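Local coordinates for protein alpha-glucosidase ([Eubacterium] rectale, PDB 6PNR) that hydrolyses alpha-glycosidic bonds as a family GH31 glycosidase and, as a sulfoquinovosidase, probably releases sulfoquinovose from sulfolipid-derived glycosides, at residues S184-D189 / P408-N413; Q288-Y293 / D326-K331; S346-D351 / P396-C401. One frame throughout, in Å; residues are numbered along the deposited sequence.

Interaction 1: S184-D189 / P408-N413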
loop_
_atom_site.group_PDB
_atom_site.type_symbol
_atom_site.label_atom_id
_atom_site.label_comp_id
_atom_site.label_asym_id
_atom_site.label_seq_id
_atom_site.Cartn_x
_atom_site.Cartn_y
_atom_site.Cartn_z
ATOM N N SER A 184 -23.289 -10.881 11.222
ATOM C CA SER A 184 -23.371 -9.632 10.478
ATOM C C SER A 184 -22.795 -9.864 9.089
ATOM O O SER A 184 -21.854 -10.641 8.925
ATOM C CB SER A 184 -22.603 -8.512 11.184
ATOM O OG SER A 184 -22.517 -7.355 10.364
ATOM N N THR A 185 -23.358 -9.189 8.093
ATOM C CA THR A 185 -22.752 -9.185 6.768
ATOM C C THR A 185 -22.132 -7.837 6.443
ATOM O O THR A 185 -21.816 -7.575 5.275
ATOM C CB THR A 185 -23.756 -9.595 5.683
ATOM O OG1 THR A 185 -24.746 -8.574 5.528
ATOM C CG2 THR A 185 -24.432 -10.929 6.043
ATOM N N ALA A 186 -21.931 -6.986 7.449
ATOM C CA ALA A 186 -21.214 -5.744 7.228
ATOM C C ALA A 186 -19.753 -6.039 6.905
ATOM O O ALA A 186 -19.260 -7.149 7.111
ATOM C CB ALA A 186 -21.306 -4.841 8.462
ATOM N N TYR A 187 -19.063 -5.031 6.370
ATOM C CA TYR A 187 -17.608 -5.078 6.352
ATOM C C TYR A 187 -17.108 -5.382 7.754
ATOM O O TYR A 187 -17.612 -4.836 8.736
ATOM C CB TYR A 187 -17.025 -3.741 5.870
ATOM C CG TYR A 187 -15.508 -3.704 5.798
ATOM C CD1 TYR A 187 -14.737 -3.455 6.931
ATOM C CD2 TYR A 187 -14.846 -3.921 4.590
ATOM C CE1 TYR A 187 -13.335 -3.419 6.862
ATOM C CE2 TYR A 187 -13.456 -3.875 4.508
ATOM C CZ TYR A 187 -12.710 -3.622 5.644
ATOM O OH TYR A 187 -11.332 -3.590 5.569
ATOM N N ALA A 188 -16.124 -6.268 7.847
ATOM C CA ALA A 188 -15.459 -6.534 9.112
ATOM C C ALA A 188 -13.964 -6.650 8.869
ATOM O O ALA A 188 -13.503 -6.747 7.729
ATOM C CB ALA A 188 -15.998 -7.802 9.790
ATOM N N ASP A 189 -13.203 -6.633 9.962
ATOM C CA ASP A 189 -11.754 -6.822 9.899
ATOM C C ASP A 189 -11.338 -7.549 11.172
ATOM O O ASP A 189 -11.357 -6.958 12.256
ATOM C CB ASP A 189 -11.027 -5.481 9.752
ATOM C CG ASP A 189 -9.523 -5.635 9.500
ATOM O OD1 ASP A 189 -8.979 -6.745 9.662
ATOM O OD2 ASP A 189 -8.876 -4.630 9.122
ATOM N N PRO A 408 -26.161 -1.110 0.516
ATOM C CA PRO A 408 -25.228 -2.028 -0.156
ATOM C C PRO A 408 -23.974 -2.298 0.657
ATOM O O PRO A 408 -23.288 -3.294 0.390
ATOM C CB PRO A 408 -24.914 -1.302 -1.469
ATOM C CG PRO A 408 -25.159 0.149 -1.149
ATOM C CD PRO A 408 -26.358 0.127 -0.259
ATOM N N MET A 409 -23.662 -1.465 1.659
ATOM C CA MET A 409 -22.577 -1.792 2.581
ATOM C C MET A 409 -22.897 -3.025 3.421
ATOM O O MET A 409 -21.985 -3.640 3.983
ATOM C CB MET A 409 -22.277 -0.598 3.488
ATOM C CG MET A 409 -21.654 0.608 2.766
ATOM S SD MET A 409 -20.060 0.231 2.033
ATOM C CE MET A 409 -19.097 -0.228 3.472
ATOM N N ILE A 410 -24.166 -3.406 3.500
ATOM C CA ILE A 410 -24.590 -4.605 4.202
ATOM C C ILE A 410 -24.899 -5.736 3.231
ATOM O O ILE A 410 -24.594 -6.894 3.513
ATOM C CB ILE A 410 -25.820 -4.291 5.083
ATOM C CG1 ILE A 410 -25.506 -3.195 6.104
ATOM C CG2 ILE A 410 -26.365 -5.564 5.742
ATOM C CD1 ILE A 410 -24.432 -3.546 7.099
ATOM N N GLU A 411 -25.505 -5.421 2.079
ATOM C CA GLU A 411 -25.895 -6.466 1.142
ATOM C C GLU A 411 -24.737 -6.986 0.297
ATOM O O GLU A 411 -24.864 -8.073 -0.281
ATOM C CB GLU A 411 -27.010 -5.967 0.221
ATOM C CG GLU A 411 -28.283 -5.576 0.948
ATOM C CD GLU A 411 -29.107 -6.771 1.368
ATOM O OE1 GLU A 411 -28.559 -7.892 1.440
ATOM O OE2 GLU A 411 -30.320 -6.588 1.611
ATOM N N HIS A 412 -23.626 -6.245 0.210
ATOM C CA HIS A 412 -22.495 -6.688 -0.604
ATOM C C HIS A 412 -22.026 -8.082 -0.196
ATOM O O HIS A 412 -21.923 -8.984 -1.038
ATOM C CB HIS A 412 -21.338 -5.692 -0.516
ATOM C CG HIS A 412 -20.094 -6.180 -1.191
ATOM N ND1 HIS A 412 -19.848 -5.975 -2.532
ATOM C CD2 HIS A 412 -19.057 -6.918 -0.727
ATOM C CE1 HIS A 412 -18.700 -6.541 -2.860
ATOM N NE2 HIS A 412 -18.201 -7.122 -1.783
ATOM N N ASN A 413 -21.734 -8.282 1.098
ATOM C CA ASN A 413 -21.300 -9.597 1.556
ATOM C C ASN A 413 -22.448 -10.588 1.595
ATOM O O ASN A 413 -22.207 -11.797 1.647
ATOM C CB ASN A 413 -20.674 -9.517 2.945
ATOM C CG ASN A 413 -19.294 -8.869 2.935
ATOM O OD1 ASN A 413 -18.589 -8.886 1.925
ATOM N ND2 ASN A 413 -18.901 -8.309 4.075
HETATM O O HOH W 1 -21.598 -6.228 2.859
HETATM O O HOH W 2 -20.253 -2.661 5.897
#
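Thr185 meets the first turn of helix 408-429 with its hydroxyl: OG1 donates to the carbonyl oxygen O of Ile410 at 2.6 Å, coming in 28° from the carbonyl plane. The rotamer that sets OG1 between its own backbone N and carbonyl carbon (chi1 69°) turns the oxygen to the helix, where it also touches Ile410 CG2 at 3.4 Å. The other branch of Ile410 ends beside the next residue, its CD1 lying 3.6 Å from Ala186 CB. Asn413 comes from one turn further on. Its ND2 gives two weak bonds, to Thr185 O at 3.2 Å and Ala186 O at 3.3 Å, but its amide is held more firmly elsewhere, OD1 receiving Thr135 N and ND2 reaching Ile133 O. Two waters fill out the seam. One accepts from Asn413 N and donates to both Met409 O and Thr185 O, so it stands in for the i to i+4 bond of the helix, whose Met409 O and Asn413 N are 5.5 Å apart. The second links Tyr187 N to Met409 O. Helix 408-429 belongs to the TIM-barrel domain, whereas Tyr187 leads into strand 188-194 of an antiparallel sheet, and the contact is thus a hydrated piece of the interface between the N-terminal beta domain and the catalytic barrel of a GH31 enzyme.

Interaction 2: Q288-Y293 / D326-K331. With 9VH ([(3~{S},4~{R},5~{R})-4,5-bis(oxidanyl)piperidin-3-yl]methanesulfonic acid), chain C.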
loop_
_atom_site.group_PDB
_atom_site.type_symbol
_atom_site.label_atom_id
_atom_site.label_comp_id
_atom_site.label_asym_id
_atom_site.label_seq_id
_atom_site.Cartn_x
_atom_site.Cartn_y
_atom_site.Cartn_z
ATOM N N GLN A 288 -21.030 -15.136 -23.149
ATOM C CA GLN A 288 -22.189 -14.266 -23.334
ATOM C C GLN A 288 -23.160 -14.490 -22.174
ATOM O O GLN A 288 -23.684 -15.599 -22.007
ATOM C CB GLN A 288 -22.848 -14.545 -24.692
ATOM C CG GLN A 288 -24.174 -13.832 -24.951
ATOM C CD GLN A 288 -24.066 -12.314 -25.034
ATOM O OE1 GLN A 288 -22.986 -11.733 -24.923
ATOM N NE2 GLN A 288 -25.201 -11.666 -25.232
ATOM N N TRP A 289 -23.404 -13.444 -21.370
ATOM C CA TRP A 289 -24.154 -13.605 -20.111
ATOM C C TRP A 289 -25.658 -13.466 -20.374
ATOM O O TRP A 289 -26.310 -12.468 -20.055
ATOM C CB TRP A 289 -23.659 -12.620 -19.057
ATOM C CG TRP A 289 -22.229 -12.878 -18.619
ATOM C CD1 TRP A 289 -21.364 -13.805 -19.138
ATOM C CD2 TRP A 289 -21.514 -12.206 -17.577
ATOM N NE1 TRP A 289 -20.155 -13.736 -18.492
ATOM C CE2 TRP A 289 -20.222 -12.768 -17.527
ATOM C CE3 TRP A 289 -21.843 -11.188 -16.674
ATOM C CZ2 TRP A 289 -19.267 -12.353 -16.616
ATOM C CZ3 TRP A 289 -20.886 -10.770 -15.774
ATOM C CH2 TRP A 289 -19.612 -11.357 -15.748
ATOM N N ASP A 290 -26.201 -14.529 -20.961
ATOM C CA ASP A 290 -27.614 -14.623 -21.326
ATOM C C ASP A 290 -27.958 -16.113 -21.255
ATOM O O ASP A 290 -27.629 -16.861 -22.176
ATOM C CB ASP A 290 -27.830 -14.047 -22.720
ATOM C CG ASP A 290 -29.300 -13.877 -23.073
ATOM O OD1 ASP A 290 -30.145 -13.798 -22.155
ATOM O OD2 ASP A 290 -29.596 -13.820 -24.286
ATOM N N TRP A 291 -28.586 -16.538 -20.154
ATOM C CA TRP A 291 -28.554 -17.944 -19.722
ATOM C C TRP A 291 -29.602 -18.810 -20.428
ATOM O O TRP A 291 -30.448 -19.445 -19.802
ATOM C CB TRP A 291 -28.719 -18.016 -18.208
ATOM C CG TRP A 291 -27.911 -16.964 -17.511
ATOM C CD1 TRP A 291 -28.373 -16.001 -16.650
ATOM C CD2 TRP A 291 -26.505 -16.735 -17.653
ATOM N NE1 TRP A 291 -27.332 -15.193 -16.243
ATOM C CE2 TRP A 291 -26.175 -15.629 -16.837
ATOM C CE3 TRP A 291 -25.486 -17.361 -18.381
ATOM C CZ2 TRP A 291 -24.873 -15.137 -16.735
ATOM C CZ3 TRP A 291 -24.185 -16.870 -18.266
ATOM C CH2 TRP A 291 -23.894 -15.777 -17.451
ATOM N N LYS A 292 -29.510 -18.829 -21.761
ATOM C CA LYS A 292 -30.219 -19.751 -22.640
ATOM C C LYS A 292 -29.201 -20.305 -23.620
ATOM O O LYS A 292 -28.260 -19.601 -23.995
ATOM C CB LYS A 292 -31.350 -19.056 -23.415
ATOM C CG LYS A 292 -32.267 -18.233 -22.520
ATOM C CD LYS A 292 -33.583 -17.865 -23.197
ATOM C CE LYS A 292 -33.418 -16.815 -24.266
ATOM N NZ LYS A 292 -34.754 -16.417 -24.806
ATOM N N TYR A 293 -29.369 -21.564 -24.034
ATOM C CA TYR A 293 -28.321 -22.152 -24.856
ATOM C C TYR A 293 -28.239 -21.415 -26.188
ATOM O O TYR A 293 -29.208 -20.816 -26.660
ATOM C CB TYR A 293 -28.519 -23.655 -25.043
ATOM C CG TYR A 293 -29.481 -24.113 -26.117
ATOM C CD1 TYR A 293 -30.818 -24.340 -25.819
ATOM C CD2 TYR A 293 -29.038 -24.389 -27.413
ATOM C CE1 TYR A 293 -31.705 -24.784 -26.782
ATOM C CE2 TYR A 293 -29.926 -24.833 -28.393
ATOM C CZ TYR A 293 -31.259 -25.030 -28.062
ATOM O OH TYR A 293 -32.159 -25.474 -29.009
ATOM N N ASP A 326 -27.111 -6.691 -23.847
ATOM C CA ASP A 326 -27.633 -6.959 -25.182
ATOM C C ASP A 326 -28.309 -8.321 -25.272
ATOM O O ASP A 326 -28.600 -8.787 -26.378
ATOM C CB ASP A 326 -26.536 -6.805 -26.252
ATOM C CG ASP A 326 -25.428 -7.863 -26.154
ATOM O OD1 ASP A 326 -25.455 -8.702 -25.228
ATOM O OD2 ASP A 326 -24.518 -7.854 -27.022
ATOM N N GLY A 327 -28.592 -8.966 -24.127
ATOM C CA GLY A 327 -29.182 -10.286 -24.146
ATOM C C GLY A 327 -30.706 -10.288 -24.052
ATOM O O GLY A 327 -31.339 -9.315 -23.639
ATOM N N GLU A 328 -31.289 -11.434 -24.421
ATOM C CA GLU A 328 -32.738 -11.595 -24.340
ATOM C C GLU A 328 -33.227 -11.539 -22.895
ATOM O O GLU A 328 -34.208 -10.856 -22.587
ATOM C CB GLU A 328 -33.157 -12.915 -24.999
ATOM C CG GLU A 328 -33.134 -12.886 -26.527
ATOM C CD GLU A 328 -34.140 -11.885 -27.107
ATOM O OE1 GLU A 328 -35.357 -12.026 -26.827
ATOM O OE2 GLU A 328 -33.711 -10.948 -27.823
ATOM N N LEU A 329 -32.570 -12.263 -21.993
ATOM C CA LEU A 329 -33.030 -12.242 -20.610
ATOM C C LEU A 329 -32.824 -10.872 -19.972
ATOM O O LEU A 329 -33.628 -10.457 -19.130
ATOM C CB LEU A 329 -32.336 -13.349 -19.813
ATOM C CG LEU A 329 -32.829 -14.761 -20.160
ATOM C CD1 LEU A 329 -32.008 -15.824 -19.435
ATOM C CD2 LEU A 329 -34.325 -14.920 -19.842
ATOM N N TYR A 330 -31.776 -10.140 -20.366
ATOM C CA TYR A 330 -31.641 -8.763 -19.897
ATOM C C TYR A 330 -32.854 -7.930 -20.294
ATOM O O TYR A 330 -33.380 -7.153 -19.490
ATOM C CB TYR A 330 -30.369 -8.120 -20.449
ATOM C CG TYR A 330 -30.246 -6.658 -20.089
ATOM C CD1 TYR A 330 -30.795 -5.668 -20.896
ATOM C CD2 TYR A 330 -29.597 -6.266 -18.927
ATOM C CE1 TYR A 330 -30.702 -4.332 -20.550
ATOM C CE2 TYR A 330 -29.498 -4.936 -18.578
ATOM C CZ TYR A 330 -30.050 -3.972 -19.392
ATOM O OH TYR A 330 -29.939 -2.646 -19.039
ATOM N N LYS A 331 -33.297 -8.065 -21.547
ATOM C CA LYS A 331 -34.429 -7.274 -22.021
ATOM C C LYS A 331 -35.668 -7.540 -21.174
ATOM O O LYS A 331 -36.352 -6.605 -20.743
ATOM C CB LYS A 331 -34.689 -7.587 -23.496
ATOM C CG LYS A 331 -35.840 -6.807 -24.125
ATOM C CD LYS A 331 -36.180 -7.343 -25.527
ATOM C CE LYS A 331 -37.512 -6.776 -26.037
ATOM N NZ LYS A 331 -37.960 -7.399 -27.319
HETATM O O1 9VH C . -15.039 -15.192 -18.725
HETATM S S1 9VH C . -16.301 -15.270 -18.011
HETATM O O2 9VH C . -16.353 -14.266 -16.977
HETATM O O3 9VH C . -17.420 -15.256 -18.922
HETATM C C1 9VH C . -16.277 -16.860 -17.231
HETATM C C2 9VH C . -15.196 -17.028 -16.156
HETATM C C3 9VH C . -15.635 -16.258 -14.920
HETATM N N1 9VH C . -14.910 -16.511 -13.676
HETATM C C4 9VH C . -14.797 -17.938 -13.378
HETATM C C5 9VH C . -14.153 -18.666 -14.547
HETATM O O4 9VH C . -14.056 -20.049 -14.211
HETATM C C6 9VH C . -15.001 -18.501 -15.801
HETATM O O5 9VH C . -14.410 -19.193 -16.897
HETATM O O HOH W 3 -28.544 -10.905 -20.968
#
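Asp290 overlaps the start of helix 328-335, its two carboxylate oxygens taking the N-H groups of Glu328 and Leu329. OD1 accepts from Leu329 N at 2.9 Å on its syn side, and OD2 takes Glu328 N, also at 2.9 Å, from a donor standing 48° above the carboxylate plane. CG, anti to the backbone N, is set toward the helix start. The N-cap residue, Gly327, has no side chain to offer, and Asp290 from another loop accepts the N-H groups instead; the helix end would probably stabilise its negative charge. A beta carbon on Gly327 would also crowd Asp290 CG. The loop 288-293 and the start of helix 328-335 both belong to excursions that follow neighbouring parallel strands of the TIM barrel, 267-271 and 314-319, on the side where such barrels carry their active sites. Next to the helix start, Gln288 NE2 donates to Asp326 OD1 at 3.0 Å, the amide and carboxylate planes turned 58° apart. Arg279 ties the same pair together from outside, binding Gln288 OE1 and forming a salt bridge with Asp326 OD2. Leu329 CD1 covers the backbone of the turn, 3.6 Å from Trp291 N, a buried N-H with no acceptor in the model, and touches Lys292 CG at 3.9 Å. The lysine chain runs on to place NZ beside Glu328 CB, without a salt bridge to that carboxylate. Trp289 and Trp291 each centre an inverse gamma turn. The indole of Trp289 leads away from the helix to the bound inhibitor, where NE1 donates to sulfonate oxygen O3 at 3.2 Å and 169°, in a pocket shared with Gln273, Arg286 and His523.

Interaction 3: S346-D351 / P396-C401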
loop_
_atom_site.group_PDB
_atom_site.type_symbol
_atom_site.label_atom_id
_atom_site.label_comp_id
_atom_site.label_asym_id
_atom_site.label_seq_id
_atom_site.Cartn_x
_atom_site.Cartn_y
_atom_site.Cartn_z
ATOM N N SER A 346 -32.436 4.784 -12.707
ATOM C CA SER A 346 -32.065 3.916 -13.818
ATOM C C SER A 346 -31.471 2.604 -13.305
ATOM O O SER A 346 -31.029 2.501 -12.159
ATOM C CB SER A 346 -31.063 4.616 -14.737
ATOM O OG SER A 346 -29.871 4.956 -14.041
ATOM N N ASP A 347 -31.469 1.591 -14.172
ATOM C CA ASP A 347 -30.803 0.342 -13.823
ATOM C C ASP A 347 -29.300 0.563 -13.725
ATOM O O ASP A 347 -28.697 1.255 -14.549
ATOM C CB ASP A 347 -31.104 -0.749 -14.848
ATOM C CG ASP A 347 -32.549 -1.178 -14.829
ATOM O OD1 ASP A 347 -33.224 -0.917 -13.806
ATOM O OD2 ASP A 347 -33.005 -1.775 -15.831
ATOM N N TYR A 348 -28.698 -0.005 -12.689
ATOM C CA TYR A 348 -27.258 0.090 -12.521
ATOM C C TYR A 348 -26.603 -0.890 -13.489
ATOM O O TYR A 348 -26.922 -2.082 -13.477
ATOM C CB TYR A 348 -26.883 -0.204 -11.069
ATOM C CG TYR A 348 -25.498 0.248 -10.658
ATOM C CD1 TYR A 348 -24.377 -0.105 -11.399
ATOM C CD2 TYR A 348 -25.314 1.034 -9.526
ATOM C CE1 TYR A 348 -23.106 0.307 -11.015
ATOM C CE2 TYR A 348 -24.051 1.449 -9.141
ATOM C CZ TYR A 348 -22.949 1.082 -9.894
ATOM O OH TYR A 348 -21.687 1.491 -9.520
ATOM N N LEU A 349 -25.720 -0.389 -14.347
ATOM C CA LEU A 349 -24.978 -1.225 -15.284
ATOM C C LEU A 349 -23.542 -1.318 -14.793
ATOM O O LEU A 349 -22.813 -0.323 -14.809
ATOM C CB LEU A 349 -25.048 -0.670 -16.705
ATOM C CG LEU A 349 -26.384 -0.903 -17.425
ATOM C CD1 LEU A 349 -26.308 -0.452 -18.863
ATOM C CD2 LEU A 349 -26.777 -2.366 -17.360
ATOM N N VAL A 350 -23.144 -2.504 -14.345
ATOM C CA VAL A 350 -21.795 -2.739 -13.841
ATOM C C VAL A 350 -20.880 -3.106 -15.004
ATOM O O VAL A 350 -21.226 -3.949 -15.843
ATOM C CB VAL A 350 -21.799 -3.842 -12.772
ATOM C CG1 VAL A 350 -20.375 -4.121 -12.269
ATOM C CG2 VAL A 350 -22.730 -3.451 -11.606
ATOM N N ASP A 351 -19.697 -2.486 -15.038
ATOM C CA ASP A 351 -18.676 -2.776 -16.043
ATOM C C ASP A 351 -17.888 -4.015 -15.626
ATOM O O ASP A 351 -17.186 -4.003 -14.608
ATOM C CB ASP A 351 -17.749 -1.570 -16.206
ATOM C CG ASP A 351 -16.681 -1.778 -17.278
ATOM O OD1 ASP A 351 -16.732 -2.786 -18.010
ATOM O OD2 ASP A 351 -15.778 -0.924 -17.393
ATOM N N PRO A 396 -21.812 -3.158 -6.177
ATOM C CA PRO A 396 -21.201 -1.870 -5.837
ATOM C C PRO A 396 -21.841 -1.279 -4.593
ATOM O O PRO A 396 -22.864 -1.748 -4.096
ATOM C CB PRO A 396 -21.454 -1.005 -7.075
ATOM C CG PRO A 396 -22.653 -1.614 -7.715
ATOM C CD PRO A 396 -22.671 -3.079 -7.370
ATOM N N THR A 397 -21.203 -0.230 -4.073
ATOM C CA THR A 397 -21.691 0.438 -2.877
ATOM C C THR A 397 -21.979 1.915 -3.099
ATOM O O THR A 397 -22.443 2.586 -2.171
ATOM C CB THR A 397 -20.674 0.313 -1.739
ATOM O OG1 THR A 397 -19.474 1.013 -2.103
ATOM C CG2 THR A 397 -20.356 -1.141 -1.442
ATOM N N ASP A 398 -21.708 2.446 -4.288
ATOM C CA ASP A 398 -21.635 3.894 -4.432
ATOM C C ASP A 398 -23.015 4.506 -4.622
ATOM O O ASP A 398 -23.359 5.491 -3.958
ATOM C CB ASP A 398 -20.697 4.269 -5.591
ATOM C CG ASP A 398 -21.051 3.575 -6.912
ATOM O OD1 ASP A 398 -22.048 2.825 -6.965
ATOM O OD2 ASP A 398 -20.327 3.789 -7.909
ATOM N N ASP A 399 -23.826 3.930 -5.503
ATOM C CA ASP A 399 -25.034 4.603 -5.953
ATOM C C ASP A 399 -26.030 3.538 -6.418
ATOM O O ASP A 399 -26.409 3.442 -7.586
ATOM C CB ASP A 399 -24.705 5.601 -7.066
ATOM C CG ASP A 399 -25.907 6.397 -7.514
ATOM O OD1 ASP A 399 -26.993 6.221 -6.925
ATOM O OD2 ASP A 399 -25.757 7.199 -8.460
ATOM N N ILE A 400 -26.486 2.714 -5.479
ATOM C CA ILE A 400 -27.312 1.570 -5.826
ATOM C C ILE A 400 -28.377 1.379 -4.758
ATOM O O ILE A 400 -28.168 1.680 -3.577
ATOM C CB ILE A 400 -26.445 0.305 -6.015
ATOM C CG1 ILE A 400 -27.242 -0.813 -6.688
ATOM C CG2 ILE A 400 -25.837 -0.133 -4.698
ATOM C CD1 ILE A 400 -26.359 -1.906 -7.290
ATOM N N CYS A 401 -29.542 0.904 -5.197
ATOM C CA CYS A 401 -30.715 0.726 -4.350
ATOM C C CYS A 401 -31.218 -0.701 -4.500
ATOM O O CYS A 401 -31.378 -1.195 -5.620
ATOM C CB CYS A 401 -31.831 1.726 -4.719
ATOM S SG CYS A 401 -31.380 3.488 -4.550
#
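Tyr348 pushes its ring into the curve of loop 396-401, touching four of its residues. CG is anti to the backbone N (chi1 -163°), which carries the ring across to the loop. Over one face lies Pro396, whose CG is 3.8 Å from the ring centroid and 23° off the normal, a CH-pi contact shifted toward the rim so that its nearest ring atom is CZ, at 3.5 Å. At the phenol end OH donates to the syn lone pair of Asp398 OD1 at 2.9 Å, with ring and carboxylate planes 33° apart. In Asp398 chi1 sets CG between the backbone N and the carbonyl carbon. Its OD1 also accepts a weak bond from Asp399 N. The ring edge is lined by Asp399 O, 3.3 Å from Tyr348 CD2; this carbonyl oxygen is buried with no hydrogen-bond partner in the model. The Ile400 side chain crosses that of Tyr348 at about a right angle, CB and CD1 each 3.8 Å from Tyr348 CD2. An alanine in place of Tyr348 would probably open a gap beneath Pro396 CG and beside Ile400, and leave Asp398 without the hydroxyl that helps fix its carboxylate. Val350 adds a looser touch, CG2 to Pro396 CD at 4.3 Å. Lys342 makes a cation-pi contact with the tyrosine ring. Loop 396-401 follows barrel strand 386-389 and leads to helix 408-429, so the contact joins two excursions of the TIM-barrel domain. Val350 belongs to strand 349-351, an outer strand of the small sheet with 356-359 and 322-324, while Leu349 packs on helix 328-335 and Pro396 and Thr397 rest against strand 29-41 of the N-terminal beta domain.

Interactions 1 and 3 lie side by side: helix 408-429 follows loop 396-401, and Pro408 packs on Pro396 and Ile400 while Met409 meets Thr397. Both reach strand 29-41, so together they line the domain boundary. Interaction 2 lies apart from interaction 1, their centres about 29 Å apart, but meets interaction 3 where Tyr330 touches Leu349. Interaction 3 is the most buried, built on an aromatic ring with a single hydroxyl-carboxylate bond. Interactions 1 and 2 are partly buried and more polar: each involves the start of a helix, through carbonyl oxygens and waters in the first, through backbone N-H groups and a carboxylate in the second, which alone includes a ligand-pocket residue.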